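Local structure of sugar ABC transporter substrate-binding protein (Treponema pallidum subsp. pallidum, 5U2P) at residues A[209-214]-A[390-394]; A[296-300]-A[365-369]; A[187-191]-A[375-379]; A[243-247]-A[394-400]. The protein probably captures a solute, perhaps a sugar, in the periplasm for uptake by an ABC transporter, although its natural ligand is uncertain. All coordinates share one frame; numbering follows the deposited sequence.

Overall arrangement
Contacts 1, 3 and 4 form a connected series along the chain between strand 372-374 and helix 406-417, as it winds back over one lobe of a solute-binding fold. Contacts 1 and 3 lie closest, with centres about 9 Å apart; Phe188 of contact 3 lies against Phe392 and Asp394. Asp394 belongs to both contact 1 and contact 4, whose centres are about 18 Å apart. Contact 2 stands apart, its centre about 19 Å from that of contact 3, but strand 372-374 runs from near His366 toward Ala375 and so leads from one to the other. Bound ethanediol, probably from the crystallisation liquor, lies at contact 3.

Contact 1 (A[209-214]-A[390-394]); sequences LVKRAT and SVFPD
Phe392 meets helix 191-214 with the rim of its ring, and no hydrogen bond crosses between the two segments. Val210 CG2 lies in the ring plane, 3.8 Å from Phe392 CZ, the two side chains crossing at about a right angle. Beside it, Leu209 CG approaches Phe392 CE1 to 4.0 Å, again near the plane. Ala213 CB comes in obliquely and lies 3.7 Å from the same CE1 atom of Phe392. The ring reaches this ridge of the helix because Phe392 CG is anti to its carbonyl carbon (chi1 -71°), which swings its far end toward 209-213.

The contact lays the long loop between strand 372-374 and helix 406-417 against the C-terminal turn of helix 191-214, in one lobe of the solute-binding fold. One face of the ring is covered from within its own segment: Val391 CG2 stands 3.9 Å above the Phe392 ring plane, offset toward the rim. Val391 also straddles the last turn of the helix, with CG2 3.9 Å from Ala213 CB and CG1 3.9 Å from Thr214 CA.

An ST turn shapes the loop side: Phe392 N donates to Ser390 OG over 3.0 Å with an N-H...O angle of 165°, and Ser390 OG is further tied to Ala382 O. On the helix, Thr214 OG1 donates to Val210 O at 2.6 Å from above the carbonyl plane, while Thr214 N reaches that oxygen from its other face. The bond from OG1 holds the threonine hydroxyl back on the helix, where it meets the Val391 methyls. Gln381 borders both Val210 and Thr214.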
loop_
_atom_site.group_PDB
_atom_site.type_symbol
_atom_site.label_atom_id
_atom_site.label_comp_id
_atom_site.label_asym_id
_atom_site.label_seq_id
_atom_site.Cartn_x
_atom_site.Cartn_y
_atom_site.Cartn_z
ATOM N N LEU A 209 -3.697 8.333 -13.998
ATOM C CA LEU A 209 -4.338 9.422 -13.273
ATOM C C LEU A 209 -3.301 10.194 -12.457
ATOM O O LEU A 209 -3.312 11.421 -12.449
ATOM C CB LEU A 209 -5.451 8.892 -12.366
ATOM C CG LEU A 209 -6.276 9.959 -11.649
ATOM C CD1 LEU A 209 -7.124 10.763 -12.635
ATOM C CD2 LEU A 209 -7.158 9.343 -10.566
ATOM N N VAL A 210 -2.431 9.485 -11.744
ATOM C CA VAL A 210 -1.383 10.153 -10.968
ATOM C C VAL A 210 -0.474 10.947 -11.909
ATOM O O VAL A 210 -0.093 12.085 -11.624
ATOM C CB VAL A 210 -0.557 9.150 -10.144
ATOM C CG1 VAL A 210 0.584 9.854 -9.432
ATOM C CG2 VAL A 210 -1.462 8.444 -9.128
ATOM N N LYS A 211 -0.154 10.344 -13.046
ATOM C CA LYS A 211 0.709 10.973 -14.036
ATOM C C LYS A 211 0.127 12.296 -14.524
ATOM O O LYS A 211 0.805 13.332 -14.515
ATOM C CB LYS A 211 0.925 10.019 -15.218
ATOM C CG LYS A 211 1.960 10.486 -16.243
ATOM C CD LYS A 211 3.360 10.498 -15.634
ATOM C CE LYS A 211 4.455 10.616 -16.692
ATOM N NZ LYS A 211 4.482 11.950 -17.342
ATOM N N ARG A 212 -1.136 12.277 -14.946
ATOM C CA ARG A 212 -1.717 13.477 -15.548
ATOM C C ARG A 212 -2.078 14.485 -14.460
ATOM O O ARG A 212 -2.069 15.686 -14.705
ATOM C CB ARG A 212 -2.927 13.144 -16.438
ATOM C CG ARG A 212 -4.164 12.538 -15.801
ATOM C CD ARG A 212 -5.249 12.365 -16.877
ATOM N NE ARG A 212 -6.420 11.606 -16.437
ATOM C CZ ARG A 212 -6.508 10.276 -16.446
ATOM N NH1 ARG A 212 -5.488 9.523 -16.860
ATOM N NH2 ARG A 212 -7.625 9.695 -16.036
ATOM N N ALA A 213 -2.333 14.012 -13.240
ATOM C CA ALA A 213 -2.538 14.938 -12.136
ATOM C C ALA A 213 -1.224 15.656 -11.809
ATOM O O ALA A 213 -1.216 16.854 -11.500
ATOM C CB ALA A 213 -3.076 14.207 -10.903
ATOM N N THR A 214 -0.123 14.924 -11.911
ATOM C CA THR A 214 1.186 15.417 -11.502
ATOM C C THR A 214 1.802 16.373 -12.525
ATOM O O THR A 214 2.447 17.347 -12.127
ATOM C CB THR A 214 2.160 14.255 -11.240
ATOM O OG1 THR A 214 1.608 13.398 -10.225
ATOM C CG2 THR A 214 3.488 14.775 -10.747
ATOM N N SER A 390 -0.744 18.367 -2.322
ATOM C CA SER A 390 -1.152 17.200 -3.105
ATOM C C SER A 390 -1.551 17.532 -4.541
ATOM O O SER A 390 -2.067 18.615 -4.817
ATOM C CB SER A 390 -2.326 16.502 -2.425
ATOM O OG SER A 390 -2.733 15.374 -3.184
ATOM N N VAL A 391 -1.325 16.593 -5.452
ATOM C CA VAL A 391 -1.756 16.764 -6.843
ATOM C C VAL A 391 -3.232 16.436 -7.011
ATOM O O VAL A 391 -3.800 16.650 -8.084
ATOM C CB VAL A 391 -0.945 15.877 -7.826
ATOM C CG1 VAL A 391 0.535 16.216 -7.769
ATOM C CG2 VAL A 391 -1.156 14.382 -7.533
ATOM N N PHE A 392 -3.847 15.923 -5.947
ATOM C CA PHE A 392 -5.249 15.536 -5.981
ATOM C C PHE A 392 -6.110 16.479 -5.178
ATOM O O PHE A 392 -5.653 17.072 -4.182
ATOM C CB PHE A 392 -5.432 14.108 -5.447
ATOM C CG PHE A 392 -4.893 13.045 -6.369
ATOM C CD1 PHE A 392 -5.345 12.947 -7.681
ATOM C CD2 PHE A 392 -3.949 12.138 -5.923
ATOM C CE1 PHE A 392 -4.859 11.986 -8.532
ATOM C CE2 PHE A 392 -3.452 11.168 -6.781
ATOM C CZ PHE A 392 -3.912 11.088 -8.084
ATOM N N PRO A 393 -7.378 16.604 -5.579
ATOM C CA PRO A 393 -8.279 17.489 -4.837
ATOM C C PRO A 393 -8.730 16.907 -3.519
ATOM O O PRO A 393 -8.838 15.696 -3.389
ATOM C CB PRO A 393 -9.486 17.634 -5.780
ATOM C CG PRO A 393 -9.039 17.106 -7.091
ATOM C CD PRO A 393 -8.038 16.052 -6.771
ATOM N N ASP A 394 -9.006 17.774 -2.554
ATOM C CA ASP A 394 -9.700 17.381 -1.340
ATOM C C ASP A 394 -11.197 17.359 -1.647
ATOM O O ASP A 394 -11.919 18.307 -1.335
ATOM C CB ASP A 394 -9.369 18.356 -0.215
ATOM C CG ASP A 394 -9.975 17.959 1.109
ATOM O OD1 ASP A 394 -10.478 16.818 1.235
ATOM O OD2 ASP A 394 -9.922 18.792 2.036
#

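Contact 2 (A[296-300]-A[365-369]); sequences AQDVL and SHIEK
The end of helix 360-367, where a wider pi-type turn occurs, lies against the loop that enters strand 300-303, and His366 bridges the two. Its NE2 donates to Gln297 O over 2.9 Å, with an N-H...O angle of 158°. The oxygen lies nearly in the imidazole plane, but the nitrogen sits 49° out of the carbonyl plane and so uses no lone-pair direction. Val299 CA touches the ring edge at CD2 of His366, 4.0 Å away. Leu300 crosses the histidine side chain at about a right angle and meets it obliquely: its CD1 packs 3.5 Å from His366 CB and continues to Ile367 CG1 at 4.2 Å. Ile139 of strand 138-145 lies against both Leu300 and Ile367, while backbone bonds from Leu300 to Lys371 and Ile373 begin the parallel pairing of strands 300-303 and 372-374.

His366 ND1 donates to Ser365 OG, at 2.9 Å and close to the ring plane, and that hydroxyl is bonded to Ala361 O. Two bonds at separate corners fix the rotation of the imidazole. With both ring nitrogens acting as donors, the histidine is probably doubly protonated and positively charged, a state that Asp298, its OD1 6.3 Å from His366 NE2, might slightly favour.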
loop_
_atom_site.group_PDB
_atom_site.type_symbol
_atom_site.label_atom_id
_atom_site.label_comp_id
_atom_site.label_asym_id
_atom_site.label_seq_id
_atom_site.Cartn_x
_atom_site.Cartn_y
_atom_site.Cartn_z
ATOM N N ALA A 296 -15.424 -4.171 -6.969
ATOM C CA ALA A 296 -14.639 -4.125 -5.728
ATOM C C ALA A 296 -14.003 -5.462 -5.320
ATOM O O ALA A 296 -12.925 -5.478 -4.725
ATOM C CB ALA A 296 -15.518 -3.610 -4.584
ATOM N N GLN A 297 -14.656 -6.575 -5.648
ATOM C CA GLN A 297 -14.184 -7.896 -5.222
ATOM C C GLN A 297 -12.969 -8.370 -6.032
ATOM O O GLN A 297 -12.342 -9.379 -5.694
ATOM C CB GLN A 297 -15.314 -8.929 -5.342
ATOM C CG GLN A 297 -16.571 -8.600 -4.538
ATOM C CD GLN A 297 -16.375 -8.719 -3.028
ATOM O OE1 GLN A 297 -15.414 -9.333 -2.555
ATOM N NE2 GLN A 297 -17.297 -8.133 -2.265
ATOM N N ASP A 298 -12.635 -7.638 -7.093
ATOM C CA ASP A 298 -11.586 -8.061 -8.011
ATOM C C ASP A 298 -10.189 -7.888 -7.416
ATOM O O ASP A 298 -9.347 -8.764 -7.558
ATOM C CB ASP A 298 -11.695 -7.298 -9.341
ATOM C CG ASP A 298 -11.398 -5.801 -9.211
ATOM O OD1 ASP A 298 -11.343 -5.281 -8.075
ATOM O OD2 ASP A 298 -11.240 -5.136 -10.261
ATOM N N VAL A 299 -9.950 -6.767 -6.741
ATOM C CA VAL A 299 -8.605 -6.427 -6.280
ATOM C C VAL A 299 -8.670 -5.609 -4.993
ATOM O O VAL A 299 -9.641 -4.905 -4.753
ATOM C CB VAL A 299 -7.825 -5.648 -7.367
ATOM C CG1 VAL A 299 -8.240 -4.167 -7.406
ATOM C CG2 VAL A 299 -6.352 -5.788 -7.172
ATOM N N LEU A 300 -7.646 -5.727 -4.160
ATOM C CA LEU A 300 -7.484 -4.851 -3.004
ATOM C C LEU A 300 -6.617 -3.677 -3.430
ATOM O O LEU A 300 -5.845 -3.794 -4.384
ATOM C CB LEU A 300 -6.830 -5.586 -1.830
ATOM C CG LEU A 300 -7.616 -6.751 -1.226
ATOM C CD1 LEU A 300 -6.781 -7.490 -0.229
ATOM C CD2 LEU A 300 -8.884 -6.249 -0.572
ATOM N N SER A 365 -7.502 -14.939 -0.243
ATOM C CA SER A 365 -8.306 -14.612 -1.418
ATOM C C SER A 365 -7.645 -13.615 -2.365
ATOM O O SER A 365 -7.861 -13.678 -3.573
ATOM C CB SER A 365 -9.672 -14.068 -0.991
ATOM O OG SER A 365 -9.565 -12.924 -0.161
ATOM N N HIS A 366 -6.853 -12.690 -1.828
ATOM C CA HIS A 366 -6.293 -11.626 -2.642
ATOM C C HIS A 366 -4.776 -11.517 -2.537
ATOM O O HIS A 366 -4.092 -11.562 -3.561
ATOM C CB HIS A 366 -6.944 -10.292 -2.269
ATOM C CG HIS A 366 -8.366 -10.170 -2.721
ATOM N ND1 HIS A 366 -9.416 -10.759 -2.048
ATOM C CD2 HIS A 366 -8.912 -9.521 -3.776
ATOM C CE1 HIS A 366 -10.547 -10.481 -2.672
ATOM N NE2 HIS A 366 -10.270 -9.724 -3.717
ATOM N N ILE A 367 -4.239 -11.380 -1.331
ATOM C CA ILE A 367 -2.823 -11.028 -1.221
ATOM C C ILE A 367 -1.955 -12.161 -1.780
ATOM O O ILE A 367 -1.042 -11.917 -2.567
ATOM C CB ILE A 367 -2.425 -10.686 0.238
ATOM C CG1 ILE A 367 -3.242 -9.483 0.741
ATOM C CG2 ILE A 367 -0.927 -10.383 0.311
ATOM C CD1 ILE A 367 -3.178 -9.239 2.266
ATOM N N GLU A 368 -2.265 -13.401 -1.425
ATOM C CA GLU A 368 -1.458 -14.532 -1.888
ATOM C C GLU A 368 -1.508 -14.704 -3.406
ATOM O O GLU A 368 -0.601 -15.287 -4.003
ATOM C CB GLU A 368 -1.908 -15.823 -1.205
ATOM C CG GLU A 368 -0.838 -16.434 -0.336
ATOM C CD GLU A 368 -1.304 -17.689 0.382
ATOM O OE1 GLU A 368 -2.480 -18.083 0.215
ATOM O OE2 GLU A 368 -0.485 -18.280 1.115
ATOM N N LYS A 369 -2.562 -14.174 -4.020
ATOM C CA LYS A 369 -2.776 -14.287 -5.455
ATOM C C LYS A 369 -2.330 -13.042 -6.195
ATOM O O LYS A 369 -2.508 -12.931 -7.409
ATOM C CB LYS A 369 -4.253 -14.547 -5.752
ATOM C CG LYS A 369 -4.841 -15.716 -4.967
ATOM C CD LYS A 369 -6.243 -16.070 -5.436
ATOM C CE LYS A 369 -6.799 -17.258 -4.676
ATOM N NZ LYS A 369 -8.116 -17.685 -5.220
#

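Contact 3 (A[187-191]-A[375-379]); sequences SFPHT and AIDAY. With EDO (1,2-ethanediol), chain E.
Asp377 OD2 lies beside Thr191, whose OG1 also stands 3.9 Å above one face of the His190 ring, offset toward its rim. On the other segment, the Tyr379 ring has Ile376 CA at its edge, in plane. His190 is tied through NE2 to Ser183 O and sits at the N-cap position of helix 191-214.

The Asp377 side chain enters the bend formed by 187-191. Its CB packs 3.5 Å from Pro189 O, and its OD2 comes within 3.4 Å of Thr191 CA. With CG between the backbone N and the carbonyl carbon (chi1 64°), the carboxylate is directed at the start of the helix. The peptide bond before Pro189 is cis; the proline ring crosses Ile376 at about a right angle, with CG 3.8 Å from Ile376 CD1.

No direct hydrogen bond joins the segments; water does so instead. One water lies 2.7 Å from Asp377 OD2 and within hydrogen-bonding distance of Ser187 OG and Pro189 O, with more acceptors in reach than its protons can serve at once. A second links Thr191 OG1 to Asp377 OD2, which it reaches at 2.6 Å. The other carboxylate oxygen, Asp377 OD1, accepts from O2 of the ethanediol at 2.8 Å, and that molecule is also held by Asn140 and Ser138.

A buried acid is thus met by ordered water and a small diol, and the nearby N-terminus of helix 191-214 would probably help to stabilise its negative charge; the ethanediol leaves the natural ligand open.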
loop_
_atom_site.group_PDB
_atom_site.type_symbol
_atom_site.label_atom_id
_atom_site.label_comp_id
_atom_site.label_asym_id
_atom_site.label_seq_id
_atom_site.Cartn_x
_atom_site.Cartn_y
_atom_site.Cartn_z
ATOM N N SER A 187 -2.720 12.926 3.032
ATOM C CA SER A 187 -2.835 12.903 1.566
ATOM C C SER A 187 -4.258 13.149 1.069
ATOM O O SER A 187 -5.226 13.080 1.826
ATOM C CB SER A 187 -2.306 11.573 1.018
ATOM O OG SER A 187 -2.746 10.479 1.799
ATOM N N PHE A 188 -4.357 13.531 -0.205
ATOM C CA PHE A 188 -5.633 13.634 -0.901
ATOM C C PHE A 188 -5.581 12.654 -2.063
ATOM O O PHE A 188 -4.506 12.377 -2.586
ATOM C CB PHE A 188 -5.910 15.059 -1.438
ATOM C CG PHE A 188 -6.044 16.110 -0.365
ATOM C CD1 PHE A 188 -5.563 17.391 -0.573
ATOM C CD2 PHE A 188 -6.657 15.818 0.833
ATOM C CE1 PHE A 188 -5.675 18.361 0.410
ATOM C CE2 PHE A 188 -6.775 16.781 1.823
ATOM C CZ PHE A 188 -6.280 18.054 1.607
ATOM N N PRO A 189 -6.731 12.102 -2.463
ATOM C CA PRO A 189 -8.002 12.167 -1.754
ATOM C C PRO A 189 -7.885 11.274 -0.530
ATOM O O PRO A 189 -6.859 10.590 -0.393
ATOM C CB PRO A 189 -9.012 11.625 -2.767
ATOM C CG PRO A 189 -8.208 10.706 -3.629
ATOM C CD PRO A 189 -6.811 11.261 -3.671
ATOM N N HIS A 190 -8.885 11.297 0.337
ATOM C CA HIS A 190 -8.891 10.388 1.472
ATOM C C HIS A 190 -8.883 8.925 1.012
ATOM O O HIS A 190 -9.371 8.596 -0.060
ATOM C CB HIS A 190 -10.109 10.647 2.362
ATOM C CG HIS A 190 -10.093 9.807 3.592
ATOM N ND1 HIS A 190 -10.761 8.605 3.679
ATOM C CD2 HIS A 190 -9.413 9.949 4.752
ATOM C CE1 HIS A 190 -10.513 8.055 4.855
ATOM N NE2 HIS A 190 -9.693 8.850 5.524
ATOM N N THR A 191 -8.324 8.055 1.849
ATOM C CA THR A 191 -8.256 6.623 1.609
ATOM C C THR A 191 -9.498 5.967 1.004
ATOM O O THR A 191 -9.392 5.112 0.140
ATOM C CB THR A 191 -7.974 5.902 2.963
ATOM O OG1 THR A 191 -6.963 6.621 3.699
ATOM C CG2 THR A 191 -7.557 4.479 2.741
ATOM N N ALA A 375 -3.049 2.133 -4.258
ATOM C CA ALA A 375 -4.004 3.222 -4.168
ATOM C C ALA A 375 -3.361 4.557 -4.501
ATOM O O ALA A 375 -2.219 4.823 -4.130
ATOM C CB ALA A 375 -4.627 3.284 -2.761
ATOM N N ILE A 376 -4.112 5.421 -5.186
ATOM C CA ILE A 376 -3.543 6.672 -5.665
ATOM C C ILE A 376 -3.063 7.621 -4.558
ATOM O O ILE A 376 -2.194 8.458 -4.826
ATOM C CB ILE A 376 -4.540 7.428 -6.569
ATOM C CG1 ILE A 376 -5.847 7.711 -5.818
ATOM C CG2 ILE A 376 -4.783 6.645 -7.848
ATOM C CD1 ILE A 376 -6.820 8.678 -6.554
ATOM N N ASP A 377 -3.552 7.464 -3.321
ATOM C CA ASP A 377 -3.091 8.327 -2.226
ATOM C C ASP A 377 -1.768 7.846 -1.622
ATOM O O ASP A 377 -1.219 8.516 -0.760
ATOM C CB ASP A 377 -4.162 8.468 -1.110
ATOM C CG ASP A 377 -4.494 7.163 -0.403
ATOM O OD1 ASP A 377 -4.302 6.086 -1.007
ATOM O OD2 ASP A 377 -5.000 7.231 0.761
ATOM N N ALA A 378 -1.266 6.700 -2.070
ATOM C CA ALA A 378 -0.035 6.145 -1.493
ATOM C C ALA A 378 1.204 6.754 -2.145
ATOM O O ALA A 378 2.305 6.690 -1.585
ATOM C CB ALA A 378 -0.013 4.642 -1.629
ATOM N N TYR A 379 1.022 7.353 -3.323
ATOM C CA TYR A 379 2.136 7.949 -4.067
ATOM C C TYR A 379 2.624 9.226 -3.360
ATOM O O TYR A 379 1.825 9.982 -2.786
ATOM C CB TYR A 379 1.715 8.272 -5.510
ATOM C CG TYR A 379 1.443 7.086 -6.371
ATOM C CD1 TYR A 379 0.197 6.472 -6.387
ATOM C CD2 TYR A 379 2.450 6.543 -7.164
ATOM C CE1 TYR A 379 -0.037 5.359 -7.175
ATOM C CE2 TYR A 379 2.221 5.451 -7.952
ATOM C CZ TYR A 379 0.980 4.867 -7.973
ATOM O OH TYR A 379 0.773 3.773 -8.766
HETATM C C1 EDO E . -2.235 3.248 2.011
HETATM O O1 EDO E . -3.091 2.272 2.601
HETATM C C2 EDO E . -2.856 3.922 0.798
HETATM O O2 EDO E . -4.277 3.839 0.722
HETATM O O HOH W 1 -5.351 9.725 1.826
HETATM O O HOH W 2 -2.169 7.438 2.775
HETATM O O HOH W 3 -4.393 6.076 3.043
#

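Contact 4 (A[243-247]-A[394-400]); sequences NKHHR and DFAAYVT
Arg247 and Ala396 form the close-packed part of this contact, with the guanidinium resting against the alanine methyl: NE lies 3.5 Å from Ala396 CB. The arginine leaves the backbone extended and bends at chi3 (69°), which brings NH2 round to Asp394. That carboxylate comes from the opposite direction, and OD1 stands 3.3 Å from Arg247 NH2. The pair is a weak salt bridge of charges alone, since the oxygen lies well out of the guanidinium plane, no N-H points at it, and the two flat groups are turned 72° apart. Phe188 also packs against Asp394, its CE2 3.5 Å from Asp394 CG.

The looser, more solvent-accessible side belongs to Lys244. Its extended chain runs up to the carbonyl end of the turn at 395-399, and its methylene CD passes 3.4 Å from Val399 O. The ammonium then donates to the same oxygen, Lys244 NZ to Val399 O at 3.2 Å, from 57° above the carbonyl plane, so the bond is poorly directed. Exposed Ala397 and Thr400 flank this end, with Ala397 O 3.8 Å from Lys244 NZ. Two cationic side chains therefore reach this segment, one at Ala396 and the preceding Asp394, the other at the carbonyls of the far end.

On its inner side the turn is set into helices. Ala396 touches Tyr233 and Val399 touches Leu234 and Phe237, all of helix 227-238. The end of the Phe395 side chain leads away from 243-247, lying edge-to-face with Trp220 and against Leu230, Met409 and Ala413. The contact so joins the loop between helices 227-238 and 251-258 to the approach to the C-terminal helix 406-417.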
loop_
_atom_site.group_PDB
_atom_site.type_symbol
_atom_site.label_atom_id
_atom_site.label_comp_id
_atom_site.label_asym_id
_atom_site.label_seq_id
_atom_site.Cartn_x
_atom_site.Cartn_y
_atom_site.Cartn_z
ATOM N N ASN A 243 -19.242 10.692 8.785
ATOM C CA ASN A 243 -19.405 12.031 9.350
ATOM C C ASN A 243 -18.275 12.953 8.905
ATOM O O ASN A 243 -17.108 12.713 9.239
ATOM C CB ASN A 243 -19.456 11.949 10.881
ATOM C CG ASN A 243 -19.946 13.232 11.520
ATOM O OD1 ASN A 243 -19.545 14.325 11.123
ATOM N ND2 ASN A 243 -20.820 13.104 12.524
ATOM N N LYS A 244 -18.618 14.006 8.158
ATOM C CA LYS A 244 -17.608 14.944 7.665
ATOM C C LYS A 244 -16.817 15.524 8.830
ATOM O O LYS A 244 -15.609 15.727 8.728
ATOM C CB LYS A 244 -18.251 16.082 6.851
ATOM C CG LYS A 244 -17.237 17.049 6.225
ATOM C CD LYS A 244 -17.911 18.190 5.457
ATOM C CE LYS A 244 -16.875 19.140 4.856
ATOM N NZ LYS A 244 -17.486 20.300 4.149
ATOM N N HIS A 245 -17.505 15.772 9.941
ATOM C CA HIS A 245 -16.898 16.449 11.081
ATOM C C HIS A 245 -15.948 15.542 11.846
ATOM O O HIS A 245 -15.160 16.018 12.668
ATOM C CB HIS A 245 -17.991 16.971 12.014
ATOM C CG HIS A 245 -19.041 17.769 11.307
ATOM N ND1 HIS A 245 -18.736 18.849 10.505
ATOM C CD2 HIS A 245 -20.388 17.634 11.259
ATOM C CE1 HIS A 245 -19.852 19.353 10.007
ATOM N NE2 HIS A 245 -20.868 18.634 10.449
ATOM N N HIS A 246 -16.014 14.240 11.562
ATOM C CA HIS A 246 -15.182 13.257 12.250
ATOM C C HIS A 246 -13.998 12.825 11.398
ATOM O O HIS A 246 -13.088 12.164 11.899
ATOM C CB HIS A 246 -16.001 12.015 12.634
ATOM C CG HIS A 246 -17.086 12.280 13.633
ATOM N ND1 HIS A 246 -17.752 13.485 13.708
ATOM C CD2 HIS A 246 -17.631 11.488 14.589
ATOM C CE1 HIS A 246 -18.657 13.427 14.671
ATOM N NE2 HIS A 246 -18.604 12.226 15.220
ATOM N N ARG A 247 -13.998 13.190 10.118
ATOM C CA ARG A 247 -12.970 12.690 9.219
ATOM C C ARG A 247 -11.558 13.124 9.639
ATOM O O ARG A 247 -10.580 12.518 9.212
ATOM C CB ARG A 247 -13.243 13.141 7.774
ATOM C CG ARG A 247 -12.224 12.590 6.762
ATOM C CD ARG A 247 -12.606 12.868 5.306
ATOM N NE ARG A 247 -12.518 14.286 4.954
ATOM C CZ ARG A 247 -11.389 14.918 4.642
ATOM N NH1 ARG A 247 -10.234 14.266 4.644
ATOM N NH2 ARG A 247 -11.413 16.212 4.333
ATOM N N ASP A 394 -9.006 17.774 -2.554
ATOM C CA ASP A 394 -9.700 17.381 -1.340
ATOM C C ASP A 394 -11.197 17.359 -1.647
ATOM O O ASP A 394 -11.919 18.307 -1.335
ATOM C CB ASP A 394 -9.369 18.356 -0.215
ATOM C CG ASP A 394 -9.975 17.959 1.109
ATOM O OD1 ASP A 394 -10.478 16.818 1.235
ATOM O OD2 ASP A 394 -9.922 18.792 2.036
ATOM N N PHE A 395 -11.643 16.306 -2.325
ATOM C CA PHE A 395 -13.039 16.181 -2.728
ATOM C C PHE A 395 -14.026 16.316 -1.568
ATOM O O PHE A 395 -15.111 16.883 -1.732
ATOM C CB PHE A 395 -13.264 14.840 -3.426
ATOM C CG PHE A 395 -12.777 14.804 -4.832
ATOM C CD1 PHE A 395 -13.372 15.587 -5.792
ATOM C CD2 PHE A 395 -11.744 13.960 -5.203
ATOM C CE1 PHE A 395 -12.930 15.555 -7.100
ATOM C CE2 PHE A 395 -11.301 13.923 -6.502
ATOM C CZ PHE A 395 -11.892 14.717 -7.452
ATOM N N ALA A 396 -13.670 15.795 -0.396
ATOM C CA ALA A 396 -14.599 15.822 0.736
ATOM C C ALA A 396 -14.913 17.252 1.160
ATOM O O ALA A 396 -15.988 17.529 1.699
ATOM C CB ALA A 396 -14.036 15.025 1.926
ATOM N N ALA A 397 -13.985 18.168 0.905
ATOM C CA ALA A 397 -14.196 19.566 1.244
ATOM C C ALA A 397 -15.314 20.181 0.412
ATOM O O ALA A 397 -15.909 21.180 0.813
ATOM C CB ALA A 397 -12.919 20.346 1.061
ATOM N N TYR A 398 -15.591 19.589 -0.745
ATOM C CA TYR A 398 -16.651 20.082 -1.633
ATOM C C TYR A 398 -18.046 19.669 -1.160
ATOM O O TYR A 398 -19.054 20.177 -1.663
ATOM C CB TYR A 398 -16.460 19.561 -3.063
ATOM C CG TYR A 398 -15.129 19.879 -3.708
ATOM C CD1 TYR A 398 -14.316 20.901 -3.233
ATOM C CD2 TYR A 398 -14.688 19.147 -4.803
ATOM C CE1 TYR A 398 -13.092 21.181 -3.832
ATOM C CE2 TYR A 398 -13.475 19.421 -5.409
ATOM C CZ TYR A 398 -12.677 20.437 -4.922
ATOM O OH TYR A 398 -11.467 20.695 -5.537
ATOM N N VAL A 399 -18.103 18.738 -0.213
ATOM C CA VAL A 399 -19.366 18.143 0.196
ATOM C C VAL A 399 -19.938 18.920 1.377
ATOM O O VAL A 399 -19.648 18.630 2.535
ATOM C CB VAL A 399 -19.214 16.653 0.580
ATOM C CG1 VAL A 399 -20.567 16.055 0.924
ATOM C CG2 VAL A 399 -18.571 15.873 -0.557
ATOM N N THR A 400 -20.748 19.920 1.067
ATOM C CA THR A 400 -21.406 20.700 2.099
ATOM C C THR A 400 -22.905 20.495 1.984
ATOM O O THR A 400 -23.371 19.712 1.161
ATOM C CB THR A 400 -21.060 22.196 1.986
ATOM O OG1 THR A 400 -21.957 22.963 2.801
ATOM C CG2 THR A 400 -21.160 22.660 0.543
#